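Local coordinates for protein annexin A8 (Homo sapiens, PDB 1W3W) that binds calcium and, through it, phospholipid membranes, and acts as an anticoagulant that indirectly inhibits the thromboplastin-specific complex of the clotting cascade, at residues 53-56 with 57-60; 72-75 with 76-80; 206-209 with 210-214. All blocks are in the same frame, centred on the assembly; numbering follows the deposited sequence.

Contact 1: 53-56 with 57-60; sequences NTQR and QQIA
Asn53 and Gln57 lie one helical turn apart, and their amide groups lean toward each other with planes 28° apart. NE2 of Gln57 donates to OD1 of Asn53 over 3.2 Å; its N-H points fairly straight at the oxygen but meets it from above the carbonyl plane, off the lone pairs. Two torsions bring the amides together: Asn53 holds CG anti to its backbone N (chi1 -174°), while the Gln57 chain bends back at chi2 (-48°) and lays CG 3.3 Å from the backbone O of Asn53. Both amides are also held from outside the turn, ND2 of Asn53 by the carbonyl of Tyr92 and NE2 of Gln57 by that of Met91, so the pair links the helix to the end of helix 81-91.

On another flank, Gln55 and Gln58 meet more loosely, their amides crossing at a slant. OE1 of Gln58 lies nearer to CA of Gln55, at 3.7 Å, than to its CG. Gln55 instead turns its OE1 back to the backbone N of Ser52, just before the helix. Ile59 lies against the carbonyl of Gln55, its CG1 3.2 Å from that O. The guanidinium of Arg56 has the backbone N of Asn53 3.8 Å above one face, near its rim, and gives its own N-H groups to the carbonyls of Leu48 and Leu90.

Beneath these side chains the backbone bonds run from i+4 to i, as from Ile59 N to Gln55 O at 2.9 Å. Together they make the first turns of an alpha-helix in the all-helical annexin repeat, with polar side chains joining its N-terminal end to the ends of neighbouring helices.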
ATOM      1  N   ASN A  53       5.040  13.583   8.195  1.00 13.47           N
ATOM      2  CA  ASN A  53       3.756  13.888   7.608  1.00 13.45           C
ATOM      3  C   ASN A  53       3.015  14.932   8.439  1.00 14.13           C
ATOM      4  O   ASN A  53       2.457  15.892   7.901  1.00 13.68           O
ATOM      5  CB  ASN A  53       2.940  12.607   7.444  1.00 13.41           C
ATOM      6  CG  ASN A  53       1.666  12.836   6.701  1.00 13.84           C
ATOM      7  OD1 ASN A  53       0.747  13.441   7.234  1.00 13.98           O
ATOM      8  ND2 ASN A  53       1.604  12.385   5.453  1.00 12.07           N
ATOM      9  N   THR A  54       3.046  14.782   9.762  1.00 14.75           N
ATOM     10  CA  THR A  54       2.300  15.681  10.625  1.00 15.69           C
ATOM     11  C   THR A  54       2.905  17.076  10.589  1.00 15.18           C
ATOM     12  O   THR A  54       2.175  18.056  10.558  1.00 15.79           O
ATOM     13  CB  THR A  54       2.201  15.095  12.053  1.00 16.51           C
ATOM     14  OG1 THR A  54       1.378  13.915  11.994  1.00 18.28           O
ATOM     15  CG2 THR A  54       1.427  16.017  12.973  1.00 18.01           C
ATOM     16  N   GLN A  55       4.229  17.160  10.542  1.00 14.46           N
ATOM     17  CA  GLN A  55       4.897  18.439  10.362  1.00 14.48           C
ATOM     18  C   GLN A  55       4.540  19.093   9.026  1.00 14.01           C
ATOM     19  O   GLN A  55       4.341  20.298   8.981  1.00 13.50           O
ATOM     20  CB  GLN A  55       6.407  18.297  10.475  1.00 14.83           C
ATOM     21  CG  GLN A  55       6.878  17.982  11.875  1.00 17.21           C
ATOM     22  CD  GLN A  55       8.355  17.680  11.939  1.00 19.18           C
ATOM     23  OE1 GLN A  55       8.924  17.115  11.005  1.00 17.25           O
ATOM     24  NE2 GLN A  55       8.988  18.049  13.058  1.00 23.46           N
ATOM     25  N   ARG A  56       4.450  18.304   7.956  1.00 13.30           N
ATOM     26  CA  ARG A  56       3.946  18.810   6.688  1.00 13.73           C
ATOM     27  C   ARG A  56       2.545  19.423   6.778  1.00 13.58           C
ATOM     28  O   ARG A  56       2.283  20.414   6.116  1.00 13.17           O
ATOM     29  CB  ARG A  56       3.924  17.723   5.619  1.00 14.00           C
ATOM     30  CG  ARG A  56       5.270  17.237   5.175  1.00 14.21           C
ATOM     31  CD  ARG A  56       5.161  16.160   4.073  1.00 15.83           C
ATOM     32  NE  ARG A  56       6.264  15.241   4.263  1.00 17.30           N
ATOM     33  CZ  ARG A  56       6.186  13.938   4.464  1.00 15.38           C
ATOM     34  NH1 ARG A  56       5.035  13.273   4.419  1.00 14.53           N
ATOM     35  NH2 ARG A  56       7.319  13.290   4.688  1.00 15.66           N
ATOM     36  N   GLN A  57       1.648  18.831   7.563  1.00 13.72           N
ATOM     37  CA  GLN A  57       0.299  19.375   7.729  1.00 14.36           C
ATOM     38  C   GLN A  57       0.339  20.734   8.436  1.00 14.98           C
ATOM     39  O   GLN A  57      -0.401  21.659   8.080  1.00 15.43           O
ATOM     40  CB  GLN A  57      -0.603  18.397   8.506  1.00 14.63           C
ATOM     41  CG  GLN A  57      -0.705  16.974   7.918  1.00 15.39           C
ATOM     42  CD  GLN A  57      -0.975  16.955   6.432  1.00 15.64           C
ATOM     43  OE1 GLN A  57      -1.759  17.752   5.940  1.00 17.70           O
ATOM     44  NE2 GLN A  57      -0.334  16.044   5.717  1.00 17.40           N
ATOM     45  N   GLN A  58       1.237  20.865   9.407  1.00 15.33           N
ATOM     46  CA  GLN A  58       1.458  22.132  10.102  1.00 15.92           C
ATOM     47  C   GLN A  58       2.039  23.180   9.157  1.00 15.71           C
ATOM     48  O   GLN A  58       1.626  24.338   9.172  1.00 15.82           O
ATOM     49  CB  GLN A  58       2.391  21.936  11.298  1.00 15.85           C
ATOM     50  CG  GLN A  58       1.847  21.013  12.367  1.00 18.75           C
ATOM     51  CD  GLN A  58       2.860  20.763  13.488  1.00 23.68           C
ATOM     52  OE1 GLN A  58       3.464  19.693  13.562  1.00 27.70           O
ATOM     53  NE2 GLN A  58       3.031  21.741  14.357  1.00 25.10           N
ATOM     54  N   ILE A  59       2.994  22.761   8.332  1.00 15.46           N
ATOM     55  CA  ILE A  59       3.571  23.622   7.306  1.00 15.49           C
ATOM     56  C   ILE A  59       2.486  24.108   6.319  1.00 15.85           C
ATOM     57  O   ILE A  59       2.437  25.284   5.977  1.00 15.56           O
ATOM     58  CB  ILE A  59       4.720  22.902   6.574  1.00 15.01           C
ATOM     59  CG1 ILE A  59       5.924  22.724   7.516  1.00 14.97           C
ATOM     60  CG2 ILE A  59       5.171  23.701   5.371  1.00 16.30           C
ATOM     61  CD1 ILE A  59       6.960  21.771   6.998  1.00 15.55           C
ATOM     62  N   ALA A  60       1.612  23.209   5.895  1.00 16.45           N
ATOM     63  CA  ALA A  60       0.518  23.570   4.987  1.00 17.03           C
ATOM     64  C   ALA A  60      -0.383  24.631   5.605  1.00 18.38           C
ATOM     65  O   ALA A  60      -0.758  25.610   4.935  1.00 18.48           O
ATOM     66  CB  ALA A  60      -0.294  22.334   4.592  1.00 16.56           C
TER

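Contact 2: 72-75 with 76-80; sequences TETL and KSELS
The backbone O of Glu73 accepts two hydrogen bonds from the same residue, from Ser77 N at 3.2 Å and from Ser77 OG at 2.9 Å, the two donors arriving from opposite faces of the carbonyl plane. With OG anti to its own carbonyl carbon (chi1 -51°), the hydroxyl folds back along the helix and satisfies itself on the carbonyl one turn earlier. Regular backbone bonds continue on both sides of it, from Lys76 N to Thr72 O and from Glu78 N to Thr74 O, and Leu79 N bonds to Leu75 O at 3.0 Å.

Charge probably adds no more than a weak attraction. OE2 of Glu73 and NZ of Lys76 are 4.6 Å apart, beyond a salt bridge, and the carboxylate comes nearer to the lysine's CE.

Carbon-to-carbon contact is made by two pairs. The Lys76 chain lies alongside Thr72, pointing the same way, with CE 4.1 Å from CG2. Leu75 and Leu79 meet through CG and CD1 at 4.4 Å; Leu75 also packs on Ile87 and Met34, while Leu79 rests on Ile44, so this face looks into the interior of the repeat.

At its other end the helix is tied to Asp70, which accepts from Glu73 N through OD2 and from Thr74 OG1 through its backbone O. Leu79 is the residue where helical geometry ends. The whole is a short amphipathic alpha-helix of the first annexin repeat, its serine hydroxyl bonded back to the i-4 carbonyl, with Leu75, and Leu79 just past its end, buried among helices 24-34, 41-48 and 81-91.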
ATOM      1  N   THR A  72      -0.822  22.450  -1.202  1.00 20.85           N
ATOM      2  CA  THR A  72      -0.954  21.320  -2.090  1.00 21.88           C
ATOM      3  C   THR A  72      -1.365  21.755  -3.495  1.00 22.14           C
ATOM      4  O   THR A  72      -0.760  21.322  -4.475  1.00 21.45           O
ATOM      5  CB  THR A  72      -1.939  20.308  -1.510  1.00 22.22           C
ATOM      6  OG1 THR A  72      -1.405  19.773  -0.292  1.00 23.59           O
ATOM      7  CG2 THR A  72      -2.084  19.090  -2.413  1.00 22.95           C
ATOM      8  N   GLU A  73      -2.372  22.621  -3.584  1.00 23.05           N
ATOM      9  CA  GLU A  73      -2.821  23.164  -4.872  1.00 24.08           C
ATOM     10  C   GLU A  73      -1.716  23.942  -5.552  1.00 23.40           C
ATOM     11  O   GLU A  73      -1.586  23.899  -6.767  1.00 23.00           O
ATOM     12  CB  GLU A  73      -4.046  24.078  -4.706  1.00 24.92           C
ATOM     13  CG  GLU A  73      -5.349  23.344  -4.405  1.00 28.98           C
ATOM     14  CD  GLU A  73      -5.635  22.170  -5.345  1.00 34.92           C
ATOM     15  OE1 GLU A  73      -5.526  22.329  -6.588  1.00 39.23           O
ATOM     16  OE2 GLU A  73      -5.972  21.071  -4.837  1.00 39.95           O
ATOM     17  N   THR A  74      -0.918  24.647  -4.758  1.00 23.15           N
ATOM     18  CA  THR A  74       0.199  25.413  -5.272  1.00 23.25           C
ATOM     19  C   THR A  74       1.277  24.474  -5.817  1.00 23.43           C
ATOM     20  O   THR A  74       1.794  24.685  -6.910  1.00 23.21           O
ATOM     21  CB  THR A  74       0.757  26.320  -4.163  1.00 23.32           C
ATOM     22  OG1 THR A  74      -0.244  27.267  -3.791  1.00 22.68           O
ATOM     23  CG2 THR A  74       1.913  27.178  -4.650  1.00 23.77           C
ATOM     24  N   LEU A  75       1.591  23.429  -5.058  1.00 23.62           N
ATOM     25  CA  LEU A  75       2.524  22.393  -5.504  1.00 24.35           C
ATOM     26  C   LEU A  75       2.079  21.735  -6.826  1.00 25.20           C
ATOM     27  O   LEU A  75       2.899  21.495  -7.710  1.00 24.58           O
ATOM     28  CB  LEU A  75       2.661  21.309  -4.420  1.00 24.03           C
ATOM     29  CG  LEU A  75       3.842  21.274  -3.427  1.00 25.13           C
ATOM     30  CD1 LEU A  75       4.696  22.495  -3.364  1.00 24.89           C
ATOM     31  CD2 LEU A  75       3.357  20.833  -2.022  1.00 23.72           C
ATOM     32  N   LYS A  76       0.784  21.443  -6.947  1.00 26.63           N
ATOM     33  CA  LYS A  76       0.224  20.826  -8.160  1.00 28.27           C
ATOM     34  C   LYS A  76       0.401  21.722  -9.393  1.00 28.49           C
ATOM     35  O   LYS A  76       0.700  21.236 -10.480  1.00 28.84           O
ATOM     36  CB  LYS A  76      -1.270  20.501  -7.986  1.00 28.83           C
ATOM     37  CG  LYS A  76      -1.569  19.253  -7.189  1.00 31.51           C
ATOM     38  CD  LYS A  76      -3.034  18.809  -7.357  1.00 34.53           C
ATOM     39  CE  LYS A  76      -3.558  18.100  -6.112  1.00 37.04           C
ATOM     40  NZ  LYS A  76      -4.576  17.022  -6.398  1.00 40.27           N
ATOM     41  N   SER A  77       0.229  23.025  -9.210  1.00 28.66           N
ATOM     42  CA  SER A  77       0.392  23.995 -10.284  1.00 29.04           C
ATOM     43  C   SER A  77       1.848  24.264 -10.658  1.00 28.75           C
ATOM     44  O   SER A  77       2.170  24.445 -11.828  1.00 29.33           O
ATOM     45  CB  SER A  77      -0.256  25.317  -9.876  1.00 29.20           C
ATOM     46  OG  SER A  77      -1.583  25.080  -9.424  1.00 31.82           O
ATOM     47  N   GLU A  78       2.731  24.298  -9.672  1.00 27.84           N
ATOM     48  CA  GLU A  78       4.097  24.721  -9.906  1.00 27.53           C
ATOM     49  C   GLU A  78       4.969  23.596 -10.421  1.00 26.69           C
ATOM     50  O   GLU A  78       5.920  23.843 -11.135  1.00 26.96           O
ATOM     51  CB  GLU A  78       4.702  25.299  -8.617  1.00 28.23           C
ATOM     52  CG  GLU A  78       4.101  26.635  -8.221  1.00 29.86           C
ATOM     53  CD  GLU A  78       4.297  27.685  -9.298  1.00 33.68           C
ATOM     54  OE1 GLU A  78       5.461  27.896  -9.704  1.00 34.24           O
ATOM     55  OE2 GLU A  78       3.286  28.262  -9.753  1.00 36.71           O
ATOM     56  N   LEU A  79       4.657  22.359 -10.044  1.00 25.87           N
ATOM     57  CA  LEU A  79       5.494  21.220 -10.377  1.00 24.90           C
ATOM     58  C   LEU A  79       4.842  20.380 -11.469  1.00 24.60           C
ATOM     59  O   LEU A  79       3.650  20.492 -11.723  1.00 24.50           O
ATOM     60  CB  LEU A  79       5.715  20.364  -9.121  1.00 25.06           C
ATOM     61  CG  LEU A  79       6.360  21.095  -7.932  1.00 24.05           C
ATOM     62  CD1 LEU A  79       6.547  20.154  -6.775  1.00 23.98           C
ATOM     63  CD2 LEU A  79       7.689  21.711  -8.326  1.00 24.28           C
ATOM     64  N   SER A  80       5.632  19.521 -12.096  1.00 24.43           N
ATOM     65  CA  SER A  80       5.131  18.611 -13.118  1.00 24.62           C
ATOM     66  C   SER A  80       5.695  17.202 -12.988  1.00 23.82           C
ATOM     67  O   SER A  80       6.668  16.963 -12.277  1.00 23.43           O
ATOM     68  CB  SER A  80       5.457  19.165 -14.515  1.00 24.57           C
ATOM     69  OG  SER A  80       6.862  19.289 -14.662  1.00 26.89           O
TER

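Contact 3: 206-209 with 210-214; sequences CTRS and ATHLL
Arg208 lays its aliphatic chain over the imidazole of His212, with CD 4.0 Å from the ring centroid and 20° off the ring normal, a CH-pi contact displaced toward the rim. The two side chains run side by side in the same direction, and the guanidinium plane stands at 75° to the ring. A bend at chi2 (-64°) brings CG to 3.8 Å from CD2 of His212. Both polar ends converge on OD1 of Asp182, to which Arg208 NE makes a salt bridge and His212 NE2 a hydrogen bond. CB of Arg208 also touches CD2 of Leu213.

Ser209 is the N-cap of helix 210-224: its OG accepts from His212 N at 3.2 Å, and its backbone O accepts from Leu213 N at 2.9 Å. With an alanine here in place of Arg208, the imidazole would probably lose the chain lying over its face, and Asp182 its arginine mate.

The serine thus supplies an acceptor to an N-H of the first helical turn, while Asp182 of helix 176-191 is bonded to both arginine and histidine, and its carboxylate probably eases the closeness of two potentially cationic groups.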
ATOM      1  N   CYS A 206     -10.206 -14.685   4.135  1.00 27.37           N
ATOM      2  CA  CYS A 206     -10.646 -13.325   4.466  1.00 28.77           C
ATOM      3  C   CYS A 206     -11.257 -13.150   5.871  1.00 28.67           C
ATOM      4  O   CYS A 206     -11.132 -12.078   6.447  1.00 29.25           O
ATOM      5  CB  CYS A 206     -11.542 -12.740   3.348  1.00 29.35           C
ATOM      6  SG  CYS A 206     -13.189 -13.465   3.082  1.00 35.19           S
ATOM      7  N   THR A 207     -11.846 -14.192   6.460  1.00 28.33           N
ATOM      8  CA  THR A 207     -12.484 -14.063   7.789  1.00 28.16           C
ATOM      9  C   THR A 207     -11.640 -14.534   8.983  1.00 27.51           C
ATOM     10  O   THR A 207     -11.928 -14.164  10.115  1.00 28.46           O
ATOM     11  CB  THR A 207     -13.857 -14.786   7.828  1.00 28.07           C
ATOM     12  OG1 THR A 207     -13.686 -16.189   7.606  1.00 27.86           O
ATOM     13  CG2 THR A 207     -14.745 -14.324   6.682  1.00 29.03           C
ATOM     14  N   ARG A 208     -10.609 -15.339   8.753  1.00 26.48           N
ATOM     15  CA  ARG A 208      -9.777 -15.833   9.858  1.00 25.68           C
ATOM     16  C   ARG A 208      -8.673 -14.859  10.199  1.00 25.13           C
ATOM     17  O   ARG A 208      -8.213 -14.112   9.355  1.00 25.02           O
ATOM     18  CB  ARG A 208      -9.153 -17.183   9.508  1.00 25.40           C
ATOM     19  CG  ARG A 208     -10.168 -18.238   9.184  1.00 25.33           C
ATOM     20  CD  ARG A 208     -11.070 -18.596  10.342  1.00 26.21           C
ATOM     21  NE  ARG A 208     -11.848 -19.775   9.992  1.00 28.38           N
ATOM     22  CZ  ARG A 208     -13.175 -19.822   9.855  1.00 32.60           C
ATOM     23  NH1 ARG A 208     -13.948 -18.760  10.097  1.00 34.18           N
ATOM     24  NH2 ARG A 208     -13.743 -20.970   9.502  1.00 30.95           N
ATOM     25  N   SER A 209      -8.224 -14.894  11.441  1.00 25.01           N
ATOM     26  CA  SER A 209      -7.110 -14.071  11.866  1.00 24.96           C
ATOM     27  C   SER A 209      -5.797 -14.548  11.260  1.00 24.45           C
ATOM     28  O   SER A 209      -5.684 -15.702  10.852  1.00 23.60           O
ATOM     29  CB  SER A 209      -7.004 -14.101  13.388  1.00 25.19           C
ATOM     30  OG  SER A 209      -6.600 -15.373  13.855  1.00 26.52           O
ATOM     31  N   ALA A 210      -4.809 -13.652  11.209  1.00 23.55           N
ATOM     32  CA  ALA A 210      -3.477 -13.991  10.703  1.00 22.98           C
ATOM     33  C   ALA A 210      -2.865 -15.164  11.459  1.00 22.54           C
ATOM     34  O   ALA A 210      -2.284 -16.060  10.867  1.00 21.18           O
ATOM     35  CB  ALA A 210      -2.549 -12.782  10.780  1.00 23.35           C
ATOM     36  N   THR A 211      -3.004 -15.155  12.780  1.00 22.02           N
ATOM     37  CA  THR A 211      -2.424 -16.195  13.617  1.00 22.07           C
ATOM     38  C   THR A 211      -3.055 -17.576  13.367  1.00 20.61           C
ATOM     39  O   THR A 211      -2.372 -18.608  13.336  1.00 19.88           O
ATOM     40  CB  THR A 211      -2.604 -15.784  15.096  1.00 22.86           C
ATOM     41  OG1 THR A 211      -1.974 -14.504  15.312  1.00 25.03           O
ATOM     42  CG2 THR A 211      -1.870 -16.734  16.014  1.00 24.25           C
ATOM     43  N   HIS A 212      -4.369 -17.578  13.206  1.00 19.68           N
ATOM     44  CA  HIS A 212      -5.107 -18.782  12.851  1.00 19.61           C
ATOM     45  C   HIS A 212      -4.668 -19.266  11.466  1.00 19.13           C
ATOM     46  O   HIS A 212      -4.428 -20.443  11.280  1.00 18.74           O
ATOM     47  CB  HIS A 212      -6.608 -18.494  12.870  1.00 19.47           C
ATOM     48  CG  HIS A 212      -7.457 -19.652  12.449  1.00 20.71           C
ATOM     49  ND1 HIS A 212      -8.227 -20.368  13.339  1.00 22.27           N
ATOM     50  CD2 HIS A 212      -7.666 -20.211  11.234  1.00 21.74           C
ATOM     51  CE1 HIS A 212      -8.884 -21.311  12.687  1.00 23.64           C
ATOM     52  NE2 HIS A 212      -8.552 -21.247  11.410  1.00 22.23           N
ATOM     53  N   LEU A 213      -4.527 -18.344  10.519  1.00 18.78           N
ATOM     54  CA  LEU A 213      -4.189 -18.708   9.139  1.00 18.99           C
ATOM     55  C   LEU A 213      -2.809 -19.316   9.053  1.00 18.75           C
ATOM     56  O   LEU A 213      -2.603 -20.252   8.290  1.00 17.90           O
ATOM     57  CB  LEU A 213      -4.284 -17.509   8.199  1.00 19.02           C
ATOM     58  CG  LEU A 213      -5.691 -17.105   7.756  1.00 19.93           C
ATOM     59  CD1 LEU A 213      -5.591 -15.851   6.921  1.00 21.92           C
ATOM     60  CD2 LEU A 213      -6.392 -18.196   6.992  1.00 19.63           C
ATOM     61  N   LEU A 214      -1.868 -18.825   9.858  1.00 19.28           N
ATOM     62  CA  LEU A 214      -0.526 -19.420   9.860  1.00 19.84           C
ATOM     63  C   LEU A 214      -0.571 -20.879  10.254  1.00 19.80           C
ATOM     64  O   LEU A 214       0.149 -21.712   9.682  1.00 19.48           O
ATOM     65  CB  LEU A 214       0.423 -18.657  10.778  1.00 20.61           C
ATOM     66  CG  LEU A 214       0.835 -17.303  10.186  1.00 22.09           C
ATOM     67  CD1 LEU A 214       1.456 -16.413  11.252  1.00 24.10           C
ATOM     68  CD2 LEU A 214       1.787 -17.518   9.038  1.00 23.25           C
TER

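In the fold
Contacts 1 and 2 belong to the first annexin repeat and sit on successive helices, 53-67 and 71-78, with centres 16 Å apart and nearest atoms about 6 Å apart; both border helices 24-34 and 81-91. Contact 3 lies in the third repeat, on the opposite side of the chain's centre, about 37 Å from contact 1 and 43 Å from contact 2 between centres. It starts at Cys206, whose disulfide to Cys161 ties that repeat to the second. All three lie away from the calcium site of Met266, Gly268, Gly270 and Asp310 in the fourth repeat. Contact 1 starts helix 53-67, contact 2 runs to the end of helix 71-78, and contact 3 spans the break between helices 198-207 and 210-224.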